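Local structure of UPF0255 protein frsA (Vibrio vulnificus, 4I4C) at residues T181-L186 with S204-M209. The protein is an FrsA-family protein of the alpha/beta-hydrolase clan that probably hydrolyses carboxylic esters, although its physiological role is not established. Residues are numbered along the deposited sequence; the frame is centred on the assembly and turned at random.
Sequences TAHLHL and SLQTDM
Gln206 spans the gap to strand 178-186 with its amide, which is gripped at both ends. Its NE2 gives an almost straight hydrogen bond to Thr181 O (3.0 Å, 174° at the hydrogen), with that oxygen lying in the amide plane. Its OE1 accepts from His183 ND1 at 2.7 Å; histidine suits because its ring N-H meets the oxygen at the imidazole edge, while ND1 stands above the carbonyl plane of Gln206, ring and amide being 82° apart. Glutamine suits too: beyond CG the chain runs extended (chi2 171°), long enough to cross the 8.1 Å between Gln206 CA and His183 CA, and one amide offers donor and acceptor. Strand 178-186 belongs to the mixed sheet of this alpha/beta-hydrolase fold, next to strand 223-226; segment 204-209 ends the loop between strand 193-199 and helix 210-217, with Met209, a polyether-pocket residue, at the N-cap position. Gln206 OE1 is also hydrogen-bonded to Thr226 OG1, and NE2 to Asp228 OD2. Packing is looser beside these bonds: the small, apolar methyl CG2 of Thr207 lies over one face of the His183 ring, no nearer than 4.4 Å from CE1, though this side too is buried, with helix 144-163 touching both residues.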
loop_
_atom_site.group_PDB
_atom_site.type_symbol
_atom_site.label_atom_id
_atom_site.label_comp_id
_atom_site.label_asym_id
_atom_site.label_seq_id
_atom_site.Cartn_x
_atom_site.Cartn_y
_atom_site.Cartn_z
ATOM N N THR A 181 -7.499 -13.050 3.269
ATOM C CA THR A 181 -8.575 -12.133 3.641
ATOM C C THR A 181 -8.669 -10.969 2.662
ATOM O O THR A 181 -7.710 -10.209 2.493
ATOM C CB THR A 181 -8.380 -11.543 5.039
ATOM O OG1 THR A 181 -8.299 -12.600 6.004
ATOM C CG2 THR A 181 -9.553 -10.637 5.388
ATOM N N ALA A 182 -9.829 -10.819 2.035
ATOM C CA ALA A 182 -10.023 -9.751 1.060
ATOM C C ALA A 182 -11.309 -8.969 1.335
ATOM O O ALA A 182 -12.247 -9.488 1.939
ATOM C CB ALA A 182 -10.018 -10.330 -0.374
ATOM N N HIS A 183 -11.357 -7.719 0.894
ATOM C CA HIS A 183 -12.556 -6.914 1.100
ATOM C C HIS A 183 -13.228 -6.551 -0.226
ATOM O O HIS A 183 -12.660 -5.842 -1.048
ATOM C CB HIS A 183 -12.236 -5.645 1.894
ATOM C CG HIS A 183 -11.863 -5.898 3.320
ATOM N ND1 HIS A 183 -10.632 -6.393 3.696
ATOM C CD2 HIS A 183 -12.563 -5.728 4.471
ATOM C CE1 HIS A 183 -10.587 -6.512 5.011
ATOM N NE2 HIS A 183 -11.749 -6.113 5.504
ATOM N N LEU A 184 -14.454 -7.029 -0.405
ATOM C CA LEU A 184 -15.231 -6.762 -1.611
ATOM C C LEU A 184 -16.191 -5.606 -1.382
ATOM O O LEU A 184 -17.093 -5.694 -0.561
ATOM C CB LEU A 184 -16.008 -8.019 -2.026
ATOM C CG LEU A 184 -16.901 -7.942 -3.268
ATOM C CD1 LEU A 184 -16.073 -7.685 -4.541
ATOM C CD2 LEU A 184 -17.721 -9.233 -3.401
ATOM N N HIS A 185 -15.975 -4.518 -2.103
ATOM C CA HIS A 185 -16.800 -3.324 -2.011
ATOM C C HIS A 185 -17.757 -3.276 -3.195
ATOM O O HIS A 185 -17.317 -3.222 -4.341
ATOM C CB HIS A 185 -15.918 -2.075 -2.057
ATOM C CG HIS A 185 -14.792 -2.097 -1.074
ATOM N ND1 HIS A 185 -13.755 -2.993 -1.150
ATOM C CD2 HIS A 185 -14.554 -1.323 0.015
ATOM C CE1 HIS A 185 -12.916 -2.776 -0.144
ATOM N NE2 HIS A 185 -13.380 -1.772 0.571
ATOM N N LEU A 186 -19.057 -3.271 -2.924
ATOM C CA LEU A 186 -20.053 -3.224 -3.995
ATOM C C LEU A 186 -20.977 -2.015 -3.857
ATOM O O LEU A 186 -21.299 -1.606 -2.748
ATOM C CB LEU A 186 -20.877 -4.506 -3.979
ATOM C CG LEU A 186 -20.056 -5.786 -4.053
ATOM C CD1 LEU A 186 -20.618 -6.809 -3.092
ATOM C CD2 LEU A 186 -20.031 -6.327 -5.485
ATOM N N SER A 204 1.594 -0.194 2.942
ATOM C CA SER A 204 0.187 0.185 3.029
ATOM C C SER A 204 -0.604 -1.001 3.566
ATOM O O SER A 204 -0.109 -2.127 3.585
ATOM C CB SER A 204 -0.351 0.566 1.637
ATOM O OG SER A 204 0.104 1.848 1.216
ATOM N N LEU A 205 -1.834 -0.750 3.991
ATOM C CA LEU A 205 -2.758 -1.822 4.331
ATOM C C LEU A 205 -3.872 -1.784 3.290
ATOM O O LEU A 205 -4.134 -0.734 2.691
ATOM C CB LEU A 205 -3.347 -1.615 5.740
ATOM C CG LEU A 205 -2.448 -1.393 6.962
ATOM C CD1 LEU A 205 -3.324 -1.100 8.176
ATOM C CD2 LEU A 205 -1.522 -2.570 7.257
ATOM N N GLN A 206 -4.547 -2.913 3.086
ATOM C CA GLN A 206 -5.576 -3.001 2.049
ATOM C C GLN A 206 -6.773 -2.086 2.317
ATOM O O GLN A 206 -7.568 -1.776 1.416
ATOM C CB GLN A 206 -6.027 -4.450 1.876
ATOM C CG GLN A 206 -6.706 -5.062 3.084
ATOM C CD GLN A 206 -7.303 -6.404 2.730
ATOM O OE1 GLN A 206 -8.384 -6.467 2.169
ATOM N NE2 GLN A 206 -6.585 -7.481 3.028
ATOM N N THR A 207 -6.879 -1.645 3.568
ATOM C CA THR A 207 -7.967 -0.784 3.997
ATOM C C THR A 207 -7.642 0.709 3.760
ATOM O O THR A 207 -8.388 1.579 4.189
ATOM C CB THR A 207 -8.340 -1.066 5.496
ATOM O OG1 THR A 207 -7.151 -1.165 6.274
ATOM C CG2 THR A 207 -9.102 -2.387 5.637
ATOM N N ASP A 208 -6.545 1.000 3.062
ATOM C CA ASP A 208 -6.120 2.390 2.855
ATOM C C ASP A 208 -6.628 2.986 1.542
ATOM O O ASP A 208 -6.163 4.043 1.135
ATOM C CB ASP A 208 -4.579 2.525 2.881
ATOM C CG ASP A 208 -3.964 2.161 4.226
ATOM O OD1 ASP A 208 -4.725 1.954 5.192
ATOM O OD2 ASP A 208 -2.715 2.082 4.311
ATOM N N MET A 209 -7.594 2.336 0.893
ATOM C CA MET A 209 -8.000 2.748 -0.459
ATOM C C MET A 209 -9.500 2.950 -0.634
ATOM O O MET A 209 -10.016 2.854 -1.753
ATOM C CB MET A 209 -7.498 1.723 -1.486
ATOM C CG MET A 209 -5.980 1.654 -1.559
ATOM S SD MET A 209 -5.352 0.219 -2.453
ATOM C CE MET A 209 -5.887 -1.136 -1.394
#